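Local coordinates for CHAD domain (Ricinus communis, PDB 6QV5), which probably binds inorganic polyphosphate, as CHAD domains do, through an all-helical fold built on four-helix bundles, and also carries a zinc ion, at residues H40-E45 / H58-V62; A171-R176 / F218-Y222; T208-R212 / L234-Q238; N245-V249 / L275-Q279. All blocks are in the same frame, centred on the assembly; numbering follows the deposited sequence.

Interaction 1: H40-E45 / H58-V62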
loop_
_atom_site.group_PDB
_atom_site.type_symbol
_atom_site.label_atom_id
_atom_site.label_comp_id
_atom_site.label_asym_id
_atom_site.label_seq_id
_atom_site.Cartn_x
_atom_site.Cartn_y
_atom_site.Cartn_z
ATOM N N HIS A 40 11.736 6.033 -4.002
ATOM C CA HIS A 40 11.035 4.771 -4.269
ATOM C C HIS A 40 10.018 4.926 -5.416
ATOM O O HIS A 40 9.850 4.004 -6.214
ATOM C CB HIS A 40 10.364 4.252 -2.978
ATOM C CG HIS A 40 9.888 2.828 -3.026
ATOM N ND1 HIS A 40 9.031 2.329 -2.060
ATOM C CD2 HIS A 40 10.174 1.837 -3.905
ATOM C CE1 HIS A 40 8.807 1.068 -2.391
ATOM N NE2 HIS A 40 9.475 0.725 -3.492
ATOM N N ILE A 41 9.387 6.110 -5.519
ATOM C CA ILE A 41 8.427 6.454 -6.572
ATOM C C ILE A 41 9.176 6.785 -7.881
ATOM O O ILE A 41 8.888 6.175 -8.915
ATOM C CB ILE A 41 7.496 7.626 -6.113
ATOM C CG1 ILE A 41 6.671 7.242 -4.866
ATOM C CG2 ILE A 41 6.578 8.110 -7.251
ATOM C CD1 ILE A 41 6.176 8.409 -4.011
ATOM N N GLN A 42 10.130 7.752 -7.805
ATOM C CA GLN A 42 10.933 8.261 -8.922
ATOM C C GLN A 42 11.740 7.188 -9.669
ATOM O O GLN A 42 11.747 7.185 -10.900
ATOM C CB GLN A 42 11.847 9.403 -8.428
ATOM C CG GLN A 42 12.701 10.074 -9.501
ATOM C CD GLN A 42 14.110 9.527 -9.556
ATOM O OE1 GLN A 42 14.856 9.541 -8.568
ATOM N NE2 GLN A 42 14.510 9.040 -10.720
ATOM N N ARG A 43 12.440 6.303 -8.939
ATOM C CA ARG A 43 13.286 5.269 -9.555
ATOM C C ARG A 43 12.513 4.174 -10.320
ATOM O O ARG A 43 13.142 3.340 -10.978
ATOM C CB ARG A 43 14.249 4.651 -8.528
ATOM C CG ARG A 43 15.285 5.627 -7.949
ATOM C CD ARG A 43 16.439 5.931 -8.892
ATOM N NE ARG A 43 17.406 4.835 -8.945
ATOM C CZ ARG A 43 17.910 4.332 -10.068
ATOM N NH1 ARG A 43 17.541 4.818 -11.247
ATOM N NH2 ARG A 43 18.786 3.336 -10.020
ATOM N N ASN A 44 11.167 4.207 -10.277
ATOM C CA ASN A 44 10.309 3.261 -10.992
ATOM C C ASN A 44 9.571 3.896 -12.187
ATOM O O ASN A 44 8.984 3.166 -12.981
ATOM C CB ASN A 44 9.342 2.564 -10.031
ATOM C CG ASN A 44 10.009 1.519 -9.174
ATOM O OD1 ASN A 44 10.456 0.473 -9.655
ATOM N ND2 ASN A 44 10.087 1.775 -7.881
ATOM N N GLU A 45 9.648 5.244 -12.329
ATOM C CA GLU A 45 9.024 6.066 -13.381
ATOM C C GLU A 45 9.140 5.521 -14.804
ATOM O O GLU A 45 8.117 5.258 -15.437
ATOM C CB GLU A 45 9.604 7.488 -13.365
ATOM C CG GLU A 45 8.971 8.429 -12.364
ATOM C CD GLU A 45 9.614 9.802 -12.290
ATOM O OE1 GLU A 45 10.170 10.266 -13.312
ATOM O OE2 GLU A 45 9.549 10.423 -11.206
ATOM N N HIS A 58 4.084 -2.289 -9.123
ATOM C CA HIS A 58 3.826 -2.666 -7.730
ATOM C C HIS A 58 4.707 -1.836 -6.791
ATOM O O HIS A 58 4.187 -1.247 -5.844
ATOM C CB HIS A 58 4.049 -4.179 -7.516
ATOM C CG HIS A 58 3.855 -4.660 -6.106
ATOM N ND1 HIS A 58 4.628 -5.682 -5.586
ATOM C CD2 HIS A 58 2.984 -4.245 -5.154
ATOM C CE1 HIS A 58 4.204 -5.857 -4.345
ATOM N NE2 HIS A 58 3.220 -5.012 -4.039
ATOM N N GLN A 59 6.018 -1.750 -7.090
ATOM C CA GLN A 59 6.977 -0.971 -6.308
ATOM C C GLN A 59 6.664 0.525 -6.301
ATOM O O GLN A 59 6.822 1.165 -5.261
ATOM C CB GLN A 59 8.423 -1.241 -6.757
ATOM C CG GLN A 59 8.978 -2.602 -6.313
ATOM C CD GLN A 59 8.855 -2.858 -4.825
ATOM O OE1 GLN A 59 9.276 -2.055 -3.987
ATOM N NE2 GLN A 59 8.268 -3.988 -4.466
ATOM N N MET A 60 6.189 1.072 -7.441
ATOM C CA MET A 60 5.823 2.488 -7.544
ATOM C C MET A 60 4.558 2.791 -6.736
ATOM O O MET A 60 4.500 3.827 -6.073
ATOM C CB MET A 60 5.671 2.936 -9.005
ATOM C CG MET A 60 5.843 4.429 -9.176
ATOM S SD MET A 60 5.551 5.020 -10.855
ATOM C CE MET A 60 6.066 6.680 -10.681
ATOM N N ARG A 61 3.566 1.878 -6.778
ATOM C CA ARG A 61 2.307 1.985 -6.034
ATOM C C ARG A 61 2.570 1.943 -4.525
ATOM O O ARG A 61 1.992 2.744 -3.788
ATOM C CB ARG A 61 1.311 0.878 -6.462
ATOM C CG ARG A 61 -0.053 0.910 -5.750
ATOM C CD ARG A 61 -0.862 2.146 -6.105
ATOM N NE ARG A 61 -1.979 2.363 -5.184
ATOM C CZ ARG A 61 -1.987 3.275 -4.216
ATOM N NH1 ARG A 61 -0.936 4.065 -4.027
ATOM N NH2 ARG A 61 -3.048 3.409 -3.432
ATOM N N VAL A 62 3.463 1.026 -4.082
ATOM C CA VAL A 62 3.877 0.861 -2.681
ATOM C C VAL A 62 4.575 2.146 -2.199
ATOM O O VAL A 62 4.305 2.604 -1.087
ATOM C CB VAL A 62 4.719 -0.434 -2.465
ATOM C CG1 VAL A 62 5.472 -0.422 -1.132
ATOM C CG2 VAL A 62 3.839 -1.677 -2.564
#

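Interaction 2: A171-R176 / F218-Y222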
loop_
_atom_site.group_PDB
_atom_site.type_symbol
_atom_site.label_atom_id
_atom_site.label_comp_id
_atom_site.label_asym_id
_atom_site.label_seq_id
_atom_site.Cartn_x
_atom_site.Cartn_y
_atom_site.Cartn_z
ATOM N N ALA A 171 14.442 12.520 16.859
ATOM C CA ALA A 171 13.641 11.538 16.126
ATOM C C ALA A 171 13.052 10.496 17.081
ATOM O O ALA A 171 11.948 10.011 16.837
ATOM C CB ALA A 171 14.488 10.854 15.064
ATOM N N ALA A 172 13.785 10.171 18.173
ATOM C CA ALA A 172 13.387 9.209 19.205
ATOM C C ALA A 172 12.153 9.664 19.984
ATOM O O ALA A 172 11.305 8.832 20.311
ATOM C CB ALA A 172 14.546 8.947 20.155
ATOM N N HIS A 173 12.050 10.981 20.269
ATOM C CA HIS A 173 10.924 11.583 20.987
ATOM C C HIS A 173 9.654 11.547 20.134
ATOM O O HIS A 173 8.575 11.280 20.664
ATOM C CB HIS A 173 11.250 13.025 21.405
ATOM C CG HIS A 173 10.241 13.628 22.334
ATOM N ND1 HIS A 173 10.419 13.605 23.707
ATOM C CD2 HIS A 173 9.072 14.252 22.055
ATOM C CE1 HIS A 173 9.360 14.214 24.217
ATOM N NE2 HIS A 173 8.520 14.616 23.261
ATOM N N PHE A 174 9.784 11.824 18.821
ATOM C CA PHE A 174 8.664 11.816 17.883
ATOM C C PHE A 174 8.192 10.392 17.588
ATOM O O PHE A 174 6.984 10.149 17.594
ATOM C CB PHE A 174 9.026 12.561 16.582
ATOM C CG PHE A 174 7.936 12.561 15.533
ATOM C CD1 PHE A 174 6.893 13.478 15.588
ATOM C CD2 PHE A 174 7.953 11.642 14.489
ATOM C CE1 PHE A 174 5.880 13.468 14.626
ATOM C CE2 PHE A 174 6.935 11.628 13.532
ATOM C CZ PHE A 174 5.911 12.546 13.602
ATOM N N SER A 175 9.138 9.467 17.310
ATOM C CA SER A 175 8.847 8.070 16.982
ATOM C C SER A 175 8.129 7.316 18.093
ATOM O O SER A 175 7.229 6.540 17.785
ATOM C CB SER A 175 10.110 7.324 16.564
ATOM O OG SER A 175 11.046 7.248 17.625
ATOM N N ARG A 176 8.512 7.537 19.372
ATOM C CA ARG A 176 7.884 6.858 20.512
ATOM C C ARG A 176 6.405 7.240 20.681
ATOM O O ARG A 176 5.603 6.379 21.034
ATOM C CB ARG A 176 8.686 7.030 21.822
ATOM C CG ARG A 176 8.680 8.424 22.448
ATOM C CD ARG A 176 9.354 8.416 23.805
ATOM N NE ARG A 176 10.770 8.776 23.711
ATOM C CZ ARG A 176 11.706 8.392 24.574
ATOM N NH1 ARG A 176 11.392 7.611 25.602
ATOM N NH2 ARG A 176 12.964 8.774 24.411
ATOM N N PHE A 218 11.690 4.401 10.958
ATOM C CA PHE A 218 12.505 4.593 12.160
ATOM C C PHE A 218 13.200 3.271 12.547
ATOM O O PHE A 218 13.241 2.910 13.724
ATOM C CB PHE A 218 11.631 5.133 13.313
ATOM C CG PHE A 218 10.912 6.435 13.038
ATOM C CD1 PHE A 218 11.556 7.655 13.212
ATOM C CD2 PHE A 218 9.579 6.443 12.642
ATOM C CE1 PHE A 218 10.883 8.859 12.980
ATOM C CE2 PHE A 218 8.910 7.645 12.401
ATOM C CZ PHE A 218 9.565 8.846 12.573
ATOM N N HIS A 219 13.763 2.569 11.543
ATOM C CA HIS A 219 14.435 1.268 11.665
ATOM C C HIS A 219 15.646 1.259 12.620
ATOM O O HIS A 219 15.710 0.398 13.501
ATOM C CB HIS A 219 14.821 0.734 10.270
ATOM C CG HIS A 219 15.653 -0.513 10.293
ATOM N ND1 HIS A 219 16.981 -0.498 9.908
ATOM C CD2 HIS A 219 15.322 -1.768 10.676
ATOM C CE1 HIS A 219 17.411 -1.740 10.058
ATOM N NE2 HIS A 219 16.449 -2.540 10.519
ATOM N N GLY A 220 16.573 2.200 12.442
ATOM C CA GLY A 220 17.787 2.303 13.252
ATOM C C GLY A 220 17.621 2.859 14.656
ATOM O O GLY A 220 18.614 3.031 15.368
ATOM N N LEU A 221 16.370 3.132 15.069
ATOM C CA LEU A 221 16.013 3.693 16.374
ATOM C C LEU A 221 15.541 2.635 17.382
ATOM O O LEU A 221 15.568 2.888 18.588
ATOM C CB LEU A 221 14.907 4.748 16.180
ATOM C CG LEU A 221 15.329 6.218 16.080
ATOM C CD1 LEU A 221 16.061 6.511 14.778
ATOM C CD2 LEU A 221 14.121 7.116 16.152
ATOM N N TYR A 222 15.097 1.464 16.888
ATOM C CA TYR A 222 14.559 0.377 17.709
ATOM C C TYR A 222 15.408 -0.907 17.651
ATOM O O TYR A 222 16.238 -1.050 16.749
ATOM C CB TYR A 222 13.096 0.097 17.310
ATOM C CG TYR A 222 12.147 1.252 17.557
ATOM C CD1 TYR A 222 11.385 1.319 18.718
ATOM C CD2 TYR A 222 11.993 2.268 16.617
ATOM C CE1 TYR A 222 10.510 2.378 18.951
ATOM C CE2 TYR A 222 11.132 3.340 16.845
ATOM C CZ TYR A 222 10.384 3.385 18.010
ATOM O OH TYR A 222 9.523 4.429 18.238
#

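Interaction 3: T208-R212 / L234-Q238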
loop_
_atom_site.group_PDB
_atom_site.type_symbol
_atom_site.label_atom_id
_atom_site.label_comp_id
_atom_site.label_asym_id
_atom_site.label_seq_id
_atom_site.Cartn_x
_atom_site.Cartn_y
_atom_site.Cartn_z
ATOM N N THR A 208 -2.119 -2.352 10.171
ATOM C CA THR A 208 -1.023 -3.296 9.968
ATOM C C THR A 208 0.002 -2.691 8.991
ATOM O O THR A 208 1.206 -2.821 9.218
ATOM C CB THR A 208 -1.596 -4.637 9.480
ATOM O OG1 THR A 208 -2.495 -5.151 10.463
ATOM C CG2 THR A 208 -0.531 -5.663 9.206
ATOM N N LYS A 209 -0.482 -2.035 7.911
ATOM C CA LYS A 209 0.350 -1.382 6.897
ATOM C C LYS A 209 1.048 -0.149 7.473
ATOM O O LYS A 209 2.258 0.002 7.284
ATOM C CB LYS A 209 -0.480 -1.003 5.657
ATOM C CG LYS A 209 -0.485 -2.063 4.566
ATOM C CD LYS A 209 -1.179 -1.554 3.308
ATOM C CE LYS A 209 -1.103 -2.539 2.168
ATOM N NZ LYS A 209 -1.808 -2.038 0.960
ATOM N N ARG A 210 0.290 0.713 8.195
ATOM C CA ARG A 210 0.793 1.931 8.845
ATOM C C ARG A 210 1.896 1.604 9.854
ATOM O O ARG A 210 2.915 2.294 9.884
ATOM C CB ARG A 210 -0.346 2.697 9.544
ATOM C CG ARG A 210 -1.241 3.497 8.610
ATOM C CD ARG A 210 -2.396 4.113 9.374
ATOM N NE ARG A 210 -3.372 4.743 8.484
ATOM C CZ ARG A 210 -4.513 5.294 8.888
ATOM N NH1 ARG A 210 -4.837 5.298 10.176
ATOM N NH2 ARG A 210 -5.340 5.842 8.009
ATOM N N GLY A 211 1.684 0.545 10.642
ATOM C CA GLY A 211 2.624 0.064 11.650
ATOM C C GLY A 211 3.897 -0.509 11.059
ATOM O O GLY A 211 4.978 -0.322 11.626
ATOM N N ARG A 212 3.774 -1.209 9.909
ATOM C CA ARG A 212 4.897 -1.806 9.183
ATOM C C ARG A 212 5.780 -0.709 8.575
ATOM O O ARG A 212 7.002 -0.778 8.708
ATOM C CB ARG A 212 4.395 -2.765 8.086
ATOM C CG ARG A 212 5.476 -3.683 7.521
ATOM C CD ARG A 212 4.961 -4.585 6.414
ATOM N NE ARG A 212 4.983 -3.925 5.106
ATOM C CZ ARG A 212 6.002 -3.972 4.253
ATOM N NH1 ARG A 212 7.106 -4.643 4.562
ATOM N NH2 ARG A 212 5.929 -3.344 3.087
ATOM N N LEU A 234 3.100 -8.768 11.728
ATOM C CA LEU A 234 2.354 -7.753 10.989
ATOM C C LEU A 234 2.204 -8.164 9.522
ATOM O O LEU A 234 1.083 -8.181 9.019
ATOM C CB LEU A 234 3.026 -6.375 11.125
ATOM C CG LEU A 234 2.324 -5.355 12.034
ATOM C CD1 LEU A 234 2.357 -5.782 13.496
ATOM C CD2 LEU A 234 2.962 -3.993 11.904
ATOM N N ALA A 235 3.315 -8.565 8.861
ATOM C CA ALA A 235 3.327 -9.015 7.462
ATOM C C ALA A 235 2.404 -10.219 7.223
ATOM O O ALA A 235 1.765 -10.287 6.172
ATOM C CB ALA A 235 4.745 -9.345 7.022
ATOM N N ALA A 236 2.315 -11.142 8.208
ATOM C CA ALA A 236 1.456 -12.330 8.160
ATOM C C ALA A 236 -0.028 -11.945 8.221
ATOM O O ALA A 236 -0.844 -12.558 7.528
ATOM C CB ALA A 236 1.803 -13.274 9.302
ATOM N N THR A 237 -0.367 -10.922 9.036
ATOM C CA THR A 237 -1.726 -10.391 9.200
ATOM C C THR A 237 -2.162 -9.671 7.911
ATOM O O THR A 237 -3.304 -9.842 7.474
ATOM C CB THR A 237 -1.793 -9.490 10.450
ATOM O OG1 THR A 237 -1.309 -10.215 11.581
ATOM C CG2 THR A 237 -3.199 -8.977 10.740
ATOM N N GLN A 238 -1.242 -8.883 7.307
ATOM C CA GLN A 238 -1.452 -8.136 6.062
ATOM C C GLN A 238 -1.710 -9.096 4.893
ATOM O O GLN A 238 -2.582 -8.829 4.067
ATOM C CB GLN A 238 -0.231 -7.247 5.765
ATOM C CG GLN A 238 -0.485 -6.137 4.745
ATOM C CD GLN A 238 0.791 -5.480 4.267
ATOM O OE1 GLN A 238 1.673 -5.106 5.051
ATOM N NE2 GLN A 238 0.908 -5.308 2.958
#

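Interaction 4: N245-V249 / L275-Q279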
loop_
_atom_site.group_PDB
_atom_site.type_symbol
_atom_site.label_atom_id
_atom_site.label_comp_id
_atom_site.label_asym_id
_atom_site.label_seq_id
_atom_site.Cartn_x
_atom_site.Cartn_y
_atom_site.Cartn_z
ATOM N N ASN A 245 -9.247 -9.452 0.609
ATOM C CA ASN A 245 -9.447 -8.144 -0.015
ATOM C C ASN A 245 -9.321 -8.233 -1.538
ATOM O O ASN A 245 -10.094 -7.588 -2.245
ATOM C CB ASN A 245 -8.472 -7.111 0.557
ATOM C CG ASN A 245 -8.589 -5.736 -0.056
ATOM O OD1 ASN A 245 -9.660 -5.116 -0.069
ATOM N ND2 ASN A 245 -7.483 -5.232 -0.579
ATOM N N ASP A 246 -8.356 -9.033 -2.042
ATOM C CA ASP A 246 -8.140 -9.244 -3.477
ATOM C C ASP A 246 -9.372 -9.878 -4.128
ATOM O O ASP A 246 -9.735 -9.503 -5.242
ATOM C CB ASP A 246 -6.894 -10.114 -3.724
ATOM C CG ASP A 246 -5.559 -9.442 -3.443
ATOM O OD1 ASP A 246 -5.552 -8.225 -3.141
ATOM O OD2 ASP A 246 -4.521 -10.131 -3.528
ATOM N N LEU A 247 -10.031 -10.800 -3.402
ATOM C CA LEU A 247 -11.245 -11.508 -3.810
ATOM C C LEU A 247 -12.429 -10.541 -3.976
ATOM O O LEU A 247 -13.137 -10.625 -4.981
ATOM C CB LEU A 247 -11.580 -12.581 -2.753
ATOM C CG LEU A 247 -11.159 -14.044 -2.990
ATOM C CD1 LEU A 247 -9.659 -14.191 -3.243
ATOM C CD2 LEU A 247 -11.511 -14.883 -1.788
ATOM N N VAL A 248 -12.628 -9.613 -3.008
ATOM C CA VAL A 248 -13.729 -8.642 -3.039
ATOM C C VAL A 248 -13.478 -7.536 -4.097
ATOM O O VAL A 248 -14.445 -7.042 -4.682
ATOM C CB VAL A 248 -14.099 -8.087 -1.628
ATOM C CG1 VAL A 248 -13.119 -7.028 -1.135
ATOM C CG2 VAL A 248 -15.534 -7.565 -1.588
ATOM N N VAL A 249 -12.196 -7.182 -4.363
ATOM C CA VAL A 249 -11.815 -6.186 -5.376
ATOM C C VAL A 249 -12.104 -6.783 -6.764
ATOM O O VAL A 249 -12.673 -6.100 -7.619
ATOM C CB VAL A 249 -10.345 -5.688 -5.201
ATOM C CG1 VAL A 249 -9.827 -4.964 -6.445
ATOM C CG2 VAL A 249 -10.213 -4.788 -3.974
ATOM N N LEU A 275 -15.572 -16.573 -7.196
ATOM C CA LEU A 275 -14.900 -15.695 -6.240
ATOM C C LEU A 275 -15.762 -15.353 -5.024
ATOM O O LEU A 275 -15.220 -15.248 -3.923
ATOM C CB LEU A 275 -14.362 -14.428 -6.924
ATOM C CG LEU A 275 -13.240 -14.648 -7.946
ATOM C CD1 LEU A 275 -13.164 -13.504 -8.927
ATOM C CD2 LEU A 275 -11.900 -14.877 -7.271
ATOM N N LEU A 276 -17.093 -15.206 -5.212
ATOM C CA LEU A 276 -18.042 -14.918 -4.126
ATOM C C LEU A 276 -18.104 -16.099 -3.157
ATOM O O LEU A 276 -18.244 -15.891 -1.950
ATOM C CB LEU A 276 -19.442 -14.613 -4.683
ATOM C CG LEU A 276 -20.412 -13.923 -3.722
ATOM C CD1 LEU A 276 -20.360 -12.408 -3.878
ATOM C CD2 LEU A 276 -21.824 -14.421 -3.933
ATOM N N ALA A 277 -17.991 -17.333 -3.690
ATOM C CA ALA A 277 -17.980 -18.562 -2.904
ATOM C C ALA A 277 -16.675 -18.667 -2.111
ATOM O O ALA A 277 -16.719 -19.036 -0.942
ATOM C CB ALA A 277 -18.154 -19.770 -3.808
ATOM N N GLN A 278 -15.530 -18.289 -2.727
ATOM C CA GLN A 278 -14.206 -18.289 -2.091
ATOM C C GLN A 278 -14.152 -17.320 -0.899
ATOM O O GLN A 278 -13.414 -17.572 0.053
ATOM C CB GLN A 278 -13.103 -17.959 -3.109
ATOM C CG GLN A 278 -12.701 -19.132 -3.997
ATOM C CD GLN A 278 -11.525 -18.790 -4.879
ATOM O OE1 GLN A 278 -11.619 -17.969 -5.799
ATOM N NE2 GLN A 278 -10.389 -19.417 -4.623
ATOM N N GLN A 279 -14.948 -16.228 -0.954
ATOM C CA GLN A 279 -15.082 -15.221 0.103
ATOM C C GLN A 279 -15.827 -15.812 1.309
ATOM O O GLN A 279 -15.513 -15.467 2.448
ATOM C CB GLN A 279 -15.849 -13.992 -0.415
ATOM C CG GLN A 279 -15.028 -13.059 -1.297
ATOM C CD GLN A 279 -15.860 -11.939 -1.879
ATOM O OE1 GLN A 279 -16.440 -11.115 -1.162
ATOM N NE2 GLN A 279 -15.926 -11.877 -3.200
#

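Interaction 1: H40-E45 / H58-V62
The backbones come very close here, with the CA atoms of Ile41 and Met60 only 4.8 Å apart. His40-Glu45 runs from helix 26-42 into a type I beta turn from Gln42 to Glu45, while His58-Val62 is continuous helix within helix 54-73. These are neighbouring helices of the all-helical CHAD fold, joined through the short helix 45-50. Met60 has the most surface covered. Its extended side chain, t at all three chi angles, slides under the turn: Met60 CE lies 3.4 Å from Ile41 O and 3.8 Å from both Ile41 CG2 and Glu45 CG. A flexible, unbranched apolar chain suits such a narrow gap, and Tyr149 and Met153 of helix 147-163 close the pocket around Ile41. Glu45 keeps its charge out of it, giving its carboxylate to the Tyr149 hydroxyl. Asn44 fits the turn because its amide can fold back on the backbone, Asn44 ND2 donating to His40 O at 2.8 Å, while Asn44 CB packs 3.8 Å from Met60 CB. On the polar flank an imidazole and an amide satisfy each other despite burial: His40 NE2 donates to Gln59 OE1 at 2.8 Å.

Interaction 2: A171-R176 / F218-Y222
This is a buried helix-to-loop contact, mostly apolar, in which the first turns of helix 171-192 meet the link between helix 198-217 and helix 224-260. Small residues on the helix let the loop approach: Ala171 CB lies 3.9 Å from Leu221 CD2, and the branched leucine also reaches Ser175 OG at 3.4 Å from the same CD2. Ser175 sits at the centre. Its CB stands 3.8 Å from the centroid of the Phe218 ring, 16° off the normal, a CH-pi contact over the face. In the p rotamer, Ser175 OG lies 3.0 Å from Ala171 O and 3.1 Å from Ala172 O, within reach of both carbonyls of its own helix, and Tyr222 OH is 3.3 Å from Ser175 OG, a weak interaction at best. Phe218 CZ also touches the ring edge of Phe174 at CD2, 3.8 Å away, and Ile33 of helix 26-42 packs against Phe218. The arrangement is an apolar interhelical link, rich in aromatic side chains, packed against the start of another helix in the all-helical CHAD fold.

Interaction 3: T208-R212 / L234-Q238
Thr208, Gln238 and Leu234 have the most surface covered where helices 198-217 and 224-260 run antiparallel, their local axes 9.5 Å apart with 149° between directions. Thr208 faces the partner helix with a compact side chain that permits close approach: its CG2 comes within 3.0 Å of Leu234 O and 3.8 Å of Gln238 CB, while its hydroxyl is satisfied by Thr204 O in its own helix. Leu234 fills the space one turn along. Its CD2 lies 3.7 Å from Gly211 C and 3.5 Å from Arg212 N, and a CB on Gly211 would fall only 3.2 Å from that methyl, so glycine fits the spot closely. Gln238, long and flexible, spans the more open edge, with NE2 3.5 Å from Lys209 CE and OE1 3.5 Å from Arg212 NE. Arg212 finds its salt bridge with Glu216, not here. Cohesion across the pair therefore rests on shape and van der Waals contact, and the polar, basic edge, where Lys209 lies beside Arg65, would be consistent with attraction for an anionic polymer such as polyphosphate.

Interaction 4: N245-V249 / L275-Q279
Apolar contact dominates this pairing of helix 224-260 with helix 265-281, whose local axes approach to 9.3 Å at 148° between directions. Leu247 carries most of it: it is buried and has the largest covered area, its branched end reaching between Leu275 and the two glutamines. Leu247 CG is 4.4 Å from Leu275 CD2, Leu247 CD2 is 3.7 Å from Gln278 CB, and Leu247 CB is 3.8 Å from Gln279 CG. Leu275 also rests on Ala250, Leu254 and, in helix 82-108, Thr108, which makes leucine apt for the inner side. Polar atoms contribute only proximity. Gln279 NE2 stands 3.5 Å from Leu247 O, without a hydrogen bond between them, and Gln279 OE1 lies 3.7 Å from Val248 CG2 at the exposed margin. A glutamine suits that border, since its methylene groups cover the leucine while its amide lies over the partner helix. With the CA atoms of Leu247 and Leu275 6.1 Å apart and a short link joining the two helices, the arrangement is an antiparallel helical hairpin.

Interactions 1 and 2 are buried, whereas interactions 3 and 4 lie partly open along helix pairs. Interactions 3 and 4 share helix 224-260, their centres about 20 Å apart, and cross at nearly the same antiparallel angle. There the chemistry is chiefly leucine, threonine and the aliphatic parts of glutamine. Interaction 1, on the opposite side of the chain's centre from both, alone has a clear side-chain hydrogen bond between its segments. Interaction 2 instead relies on aromatic and leucine side chains of a loop packed on a helix. Its segments alternate along the chain with those of interaction 3, so that together they link successive parts of the chain, from helix 171-192 to helix 224-260.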